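Local coordinates for uncharacterized bacterial lipoprotein (Bacteroides thetaiotaomicron VPI-5482, PDB 3GF6) that is of unknown function, an all-beta lipoprotein of the DUF3845 family whose beta-sandwich is probably related to the C1q/TNF group, at residues A[41-46]-A[204-209]; A[59-64]-A[81-86]. One frame throughout, in Å; residues are numbered along the deposited sequence. Where two conformers were deposited one is given.

Interaction 1: residues A[41-46]-A[204-209]. With EDO (1,2-ethanediol), chain F.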
loop_
_atom_site.group_PDB
_atom_site.type_symbol
_atom_site.label_atom_id
_atom_site.label_comp_id
_atom_site.label_asym_id
_atom_site.label_seq_id
_atom_site.Cartn_x
_atom_site.Cartn_y
_atom_site.Cartn_z
ATOM N N VAL A 41 -5.814 -0.919 14.460
ATOM C CA VAL A 41 -4.849 -1.979 14.229
ATOM C C VAL A 41 -5.477 -3.147 13.465
ATOM O O VAL A 41 -6.450 -3.747 13.941
ATOM C CB VAL A 41 -4.264 -2.455 15.552
ATOM C CG1 VAL A 41 -3.274 -3.611 15.336
ATOM C CG2 VAL A 41 -3.561 -1.270 16.302
ATOM N N LEU A 42 -4.954 -3.447 12.271
ATOM C CA LEU A 42 -5.284 -4.699 11.596
ATOM C C LEU A 42 -4.537 -5.839 12.328
ATOM O O LEU A 42 -3.343 -5.680 12.604
ATOM C CB LEU A 42 -4.861 -4.613 10.125
ATOM C CG LEU A 42 -4.885 -5.858 9.246
ATOM C CD1 LEU A 42 -6.258 -6.604 9.255
ATOM C CD2 LEU A 42 -4.461 -5.411 7.819
ATOM N N ASP A 43 -5.202 -6.974 12.626
ATOM C CA ASP A 43 -4.603 -8.074 13.421
ATOM C C ASP A 43 -5.179 -9.380 12.822
ATOM O O ASP A 43 -6.348 -9.680 13.016
ATOM C CB ASP A 43 -5.010 -7.895 14.887
ATOM C CG ASP A 43 -4.313 -8.817 15.832
ATOM O OD1 ASP A 43 -3.802 -9.852 15.387
ATOM O OD2 ASP A 43 -4.329 -8.500 17.052
ATOM N N THR A 44 -4.350 -10.094 12.061
ATOM C CA THR A 44 -4.785 -11.167 11.154
ATOM C C THR A 44 -3.703 -12.247 11.140
ATOM O O THR A 44 -2.532 -11.923 11.062
ATOM C CB THR A 44 -4.962 -10.626 9.695
ATOM O OG1 THR A 44 -6.053 -9.683 9.631
ATOM C CG2 THR A 44 -5.191 -11.767 8.695
ATOM N N ILE A 45 -4.090 -13.513 11.213
ATOM C CA ILE A 45 -3.140 -14.614 11.066
ATOM C C ILE A 45 -2.854 -14.809 9.579
ATOM O O ILE A 45 -3.789 -14.999 8.788
ATOM C CB ILE A 45 -3.683 -15.914 11.700
ATOM C CG1 ILE A 45 -3.581 -15.834 13.227
ATOM C CG2 ILE A 45 -2.911 -17.137 11.214
ATOM C CD1 ILE A 45 -4.363 -16.903 13.956
ATOM N N ALA A 46 -1.578 -14.703 9.204
ATOM C CA ALA A 46 -1.114 -15.014 7.871
ATOM C C ALA A 46 -0.699 -16.485 7.796
ATOM O O ALA A 46 0.075 -16.990 8.635
ATOM C CB ALA A 46 0.024 -14.096 7.463
ATOM N N ARG A 204 0.860 -14.270 13.420
ATOM C CA ARG A 204 -0.126 -13.263 13.723
ATOM C C ARG A 204 0.472 -11.936 13.330
ATOM O O ARG A 204 1.397 -11.464 13.975
ATOM C CB ARG A 204 -0.420 -13.284 15.205
ATOM C CG ARG A 204 -1.436 -12.263 15.642
ATOM C CD ARG A 204 -1.335 -12.007 17.091
ATOM N NE ARG A 204 -2.276 -10.981 17.514
ATOM C CZ ARG A 204 -2.412 -10.608 18.783
ATOM N NH1 ARG A 204 -1.710 -11.202 19.754
ATOM N NH2 ARG A 204 -3.268 -9.658 19.095
ATOM N N VAL A 205 -0.055 -11.320 12.279
ATOM C CA VAL A 205 0.500 -10.080 11.757
ATOM C C VAL A 205 -0.344 -8.875 12.213
ATOM O O VAL A 205 -1.602 -8.884 12.108
ATOM C CB VAL A 205 0.547 -10.089 10.202
ATOM C CG1 VAL A 205 1.069 -8.757 9.646
ATOM C CG2 VAL A 205 1.433 -11.272 9.698
ATOM N N ARG A 206 0.322 -7.841 12.704
ATOM C CA ARG A 206 -0.375 -6.613 13.099
ATOM C C ARG A 206 0.103 -5.442 12.278
ATOM O O ARG A 206 1.292 -5.342 11.970
ATOM C CB ARG A 206 -0.197 -6.361 14.601
ATOM C CG ARG A 206 -1.140 -7.216 15.432
ATOM C CD ARG A 206 -1.087 -6.931 16.880
ATOM N NE ARG A 206 0.235 -7.165 17.407
ATOM C CZ ARG A 206 0.674 -6.722 18.581
ATOM N NH1 ARG A 206 -0.105 -6.005 19.394
ATOM N NH2 ARG A 206 1.923 -6.993 18.938
ATOM N N LEU A 207 -0.831 -4.586 11.857
ATOM C CA LEU A 207 -0.494 -3.384 11.144
ATOM C C LEU A 207 -1.274 -2.270 11.821
ATOM O O LEU A 207 -2.513 -2.205 11.674
ATOM C CB LEU A 207 -0.837 -3.453 9.640
ATOM C CG LEU A 207 -0.454 -2.213 8.799
ATOM C CD1 LEU A 207 1.102 -2.154 8.720
ATOM C CD2 LEU A 207 -1.064 -2.204 7.414
ATOM N N ARG A 208 -0.560 -1.405 12.536
ATOM C CA ARG A 208 -1.166 -0.155 13.063
ATOM C C ARG A 208 -1.168 0.937 12.014
ATOM O O ARG A 208 -0.143 1.217 11.389
ATOM C CB ARG A 208 -0.471 0.323 14.320
ATOM C CG ARG A 208 -1.166 1.543 14.943
ATOM C CD ARG A 208 -0.497 2.027 16.196
ATOM N NE ARG A 208 0.867 2.482 15.984
ATOM C CZ ARG A 208 1.978 1.821 16.332
ATOM N NH1 ARG A 208 1.926 0.619 16.909
ATOM N NH2 ARG A 208 3.163 2.373 16.090
ATOM N N ILE A 209 -2.341 1.539 11.780
ATOM C CA ILE A 209 -2.461 2.713 10.919
ATOM C C ILE A 209 -2.774 3.851 11.897
ATOM O O ILE A 209 -3.811 3.823 12.611
ATOM C CB ILE A 209 -3.580 2.577 9.885
ATOM C CG1 ILE A 209 -3.271 1.419 8.926
ATOM C CG2 ILE A 209 -3.837 3.932 9.162
ATOM C CD1 ILE A 209 -1.975 1.611 8.036
HETATM C C1 EDO F . 1.149 -2.783 18.836
HETATM O O1 EDO F . 2.192 -1.790 18.849
HETATM C C2 EDO F . 0.153 -2.443 17.736
HETATM O O2 EDO F . -0.208 -1.049 17.786
#

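Interaction 2: residues A[59-64]-A[81-86]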
loop_
_atom_site.group_PDB
_atom_site.type_symbol
_atom_site.label_atom_id
_atom_site.label_comp_id
_atom_site.label_asym_id
_atom_site.label_seq_id
_atom_site.Cartn_x
_atom_site.Cartn_y
_atom_site.Cartn_z
ATOM N N PHE A 59 2.253 -11.567 1.390
ATOM C CA PHE A 59 0.914 -10.978 1.454
ATOM C C PHE A 59 0.917 -9.522 1.174
ATOM O O PHE A 59 1.981 -8.881 1.202
ATOM C CB PHE A 59 0.202 -11.275 2.792
ATOM C CG PHE A 59 0.979 -10.885 4.003
ATOM C CD1 PHE A 59 0.968 -9.581 4.497
ATOM C CD2 PHE A 59 1.743 -11.820 4.656
ATOM C CE1 PHE A 59 1.761 -9.255 5.632
ATOM C CE2 PHE A 59 2.495 -11.492 5.779
ATOM C CZ PHE A 59 2.482 -10.221 6.269
HETATM N N MSE A 60 -0.268 -8.994 0.838
HETATM C CA MSE A 60 -0.381 -7.598 0.587
HETATM C C MSE A 60 -1.501 -6.981 1.419
HETATM O O MSE A 60 -2.370 -7.681 1.944
HETATM C CB MSE A 60 -0.550 -7.303 -0.918
HETATM C CG MSE A 60 -1.780 -7.824 -1.450
HETATM SE SE MSE A 60 -3.220 -6.490 -1.467
HETATM C CE MSE A 60 -4.220 -7.710 -2.604
ATOM N N ILE A 61 -1.406 -5.659 1.548
ATOM C CA ILE A 61 -2.344 -4.899 2.366
ATOM C C ILE A 61 -3.083 -3.935 1.447
ATOM O O ILE A 61 -2.483 -3.160 0.659
ATOM C CB ILE A 61 -1.639 -4.088 3.480
ATOM C CG1 ILE A 61 -0.764 -4.978 4.353
ATOM C CG2 ILE A 61 -2.699 -3.295 4.322
ATOM C CD1 ILE A 61 -1.504 -6.106 5.024
ATOM N N ASP A 62 -4.413 -3.972 1.527
ATOM C CA ASP A 62 -5.251 -2.926 0.911
ATOM C C ASP A 62 -5.299 -1.799 1.930
ATOM O O ASP A 62 -5.813 -1.978 3.039
ATOM C CB ASP A 62 -6.685 -3.406 0.628
ATOM C CG ASP A 62 -6.773 -4.380 -0.558
ATOM O OD1 ASP A 62 -5.783 -4.643 -1.261
ATOM O OD2 ASP A 62 -7.861 -4.927 -0.773
ATOM N N LEU A 63 -4.780 -0.634 1.562
ATOM C CA LEU A 63 -4.619 0.478 2.508
ATOM C C LEU A 63 -5.869 1.346 2.519
ATOM O O LEU A 63 -6.315 1.846 1.478
ATOM C CB LEU A 63 -3.414 1.327 2.150
ATOM C CG LEU A 63 -2.064 0.632 2.416
ATOM C CD1 LEU A 63 -1.006 1.470 1.678
ATOM C CD2 LEU A 63 -1.766 0.514 3.886
ATOM N N LYS A 64 -6.439 1.513 3.705
ATOM C CA LYS A 64 -7.700 2.225 3.850
ATOM C C LYS A 64 -7.660 3.123 5.089
ATOM O O LYS A 64 -6.905 2.851 6.017
ATOM C CB LYS A 64 -8.872 1.230 3.983
ATOM C CG LYS A 64 -9.032 0.329 2.771
ATOM C CD LYS A 64 -10.255 -0.594 2.888
ATOM C CE LYS A 64 -10.233 -1.542 1.698
ATOM N NZ LYS A 64 -11.392 -2.446 1.660
ATOM N N SER A 81 -7.935 -1.277 6.661
ATOM C CA SER A 81 -6.944 -2.036 5.897
ATOM C C SER A 81 -7.097 -3.536 6.152
ATOM O O SER A 81 -7.507 -3.964 7.238
ATOM C CB SER A 81 -5.532 -1.562 6.280
ATOM O OG SER A 81 -5.352 -0.199 5.938
ATOM N N LYS A 82 -6.803 -4.337 5.142
ATOM C CA LYS A 82 -6.921 -5.764 5.241
ATOM C C LYS A 82 -5.756 -6.455 4.509
ATOM O O LYS A 82 -5.124 -5.883 3.625
ATOM C CB LYS A 82 -8.254 -6.214 4.685
ATOM C CG LYS A 82 -8.377 -6.031 3.235
ATOM C CD LYS A 82 -9.726 -6.587 2.721
ATOM C CE LYS A 82 -9.829 -6.391 1.235
ATOM N NZ LYS A 82 -11.155 -6.889 0.706
ATOM N N LEU A 83 -5.520 -7.683 4.889
ATOM C CA LEU A 83 -4.389 -8.490 4.443
ATOM C C LEU A 83 -4.893 -9.658 3.596
ATOM O O LEU A 83 -5.825 -10.390 3.995
ATOM C CB LEU A 83 -3.692 -9.038 5.689
ATOM C CG LEU A 83 -2.460 -9.939 5.600
ATOM C CD1 LEU A 83 -1.642 -9.830 6.876
ATOM C CD2 LEU A 83 -2.766 -11.441 5.224
ATOM N N THR A 84 -4.212 -9.892 2.494
ATOM C CA THR A 84 -4.572 -10.926 1.540
ATOM C C THR A 84 -3.324 -11.705 1.211
ATOM O O THR A 84 -2.347 -11.113 0.803
ATOM C CB THR A 84 -5.117 -10.299 0.220
ATOM O OG1 THR A 84 -6.300 -9.548 0.495
ATOM C CG2 THR A 84 -5.483 -11.417 -0.793
HETATM N N MSE A 85 -3.371 -13.039 1.350
HETATM C CA MSE A 85 -2.264 -13.877 0.907
HETATM C C MSE A 85 -2.055 -13.916 -0.607
HETATM O O MSE A 85 -3.010 -13.816 -1.391
HETATM C CB MSE A 85 -2.486 -15.305 1.354
HETATM C CG MSE A 85 -2.640 -15.504 2.869
HETATM SE SE MSE A 85 -1.164 -14.870 3.948
HETATM C CE MSE A 85 0.264 -15.971 3.179
ATOM N N SER A 86 -0.792 -14.104 -0.994
ATOM C CA SER A 86 -0.452 -14.369 -2.390
ATOM C C SER A 86 -0.996 -15.714 -2.795
ATOM O O SER A 86 -1.543 -16.476 -1.972
ATOM C CB SER A 86 1.058 -14.329 -2.620
ATOM O OG SER A 86 1.686 -15.508 -2.192
HETATM O O HOH W 1 -10.733 -6.112 -1.988
#

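Interaction 1: residues A[41-46]-A[204-209]
Leu42 pairs with Leu207, and Thr44 with Val205, across two antiparallel strands of a beta-sandwich. These are the hydrogen-bonded pairs, each closed by two backbone bonds. On this inner face the packing is mainly apolar. Ala46 CB lies 3.9 Å from Val205 CG2, and Leu42 CB 4.2 Å from Leu207 CB. Val205 and Leu207 go on to meet Phe59 and Ile61 of the facing sheet.

The other face, with Val41, Asp43, Ile45, Arg204 and Arg206, is looser and turned to solvent. Asp43 and Arg204 form a salt bridge there. The Arg204 chain is extended from CG to NE, and its guanidinium meets the carboxylate side-on: NE bonds OD1 of Asp43 at 2.9 Å, and NH2 bonds OD2 of Asp43 at 2.6 Å. Both oxygens use their syn lone pairs, and the two planes are only 13° apart. This double grip should hold the carboxylate against rotation. The methylenes of Arg206 lie against the same carboxylate, its CG 3.6 Å from Asp43 CG. Arg208 forms salt bridges with Glu121 and Asp210, and its NH1 donates to O2 of a 1,2-ethanediol, probably from the crystallisation liquor, at 2.8 Å.

Interaction 2: residues A[59-64]-A[81-86]
Leu83 reaches over one face of the Phe59 ring in a CH-pi contact, within an antiparallel pairing of strands 59-62 and 82-85. Phe59, Ser81 and Lys82 lose the most surface here. Leu83 CD1 is 3.9 Å from the ring centroid of Phe59, 25° off the normal and displaced toward the rim. The selenium of Met85, here selenomethionine, approaches the same ring obliquely, a Met-aromatic contact with SE 5.3 Å from the centroid. An alanine in place of Phe59 would probably open a gap beneath Leu83 CD1 and take away the ring that Met85 SE approaches.

Ser81 closes the other end, beyond the regular strands. Its OG accepts the backbone N-H of Lys64 at 3.0 Å and is also hydrogen-bonded to the hydroxyl of Tyr40. This buried oxygen is thus held by two partners.

Lys82 O accepts the N-H of Asp62 at 2.9 Å, while the return bond from Lys82 N to Asp62 O is weak. The two side chains run side by side. Lys82 CE is 3.2 Å from Asp62 OD2, but NZ stands 4.1 Å from that oxygen, beyond a salt bridge. A water accepts from NZ and donates weakly to OD2, linking the charges indirectly.

On its other edge strand 56-62 pairs with strand 187-198. The face bearing Phe59, Ile61 and Leu83 packs on strands 40-46 and 203-219 of the second sheet.

Interactions 1 and 2 lie in the two opposing sheets of the sandwich, with centres about 10 Å apart. The chain runs through 41-46, then 59-64 and 81-86, and returns with 204-209. The pair made by segments closer in sequence is therefore enclosed by the long-range one. Strands 40-46 and 56-62 follow each other, so the chain crosses from one sheet to the other between them. The inner faces meet directly: Leu207 CD2 is 3.7 Å from Ile61 CG2, and Val205 CG2 is 3.7 Å from Phe59 CZ. Both contacts thus contribute to one shared apolar core between the two sheets.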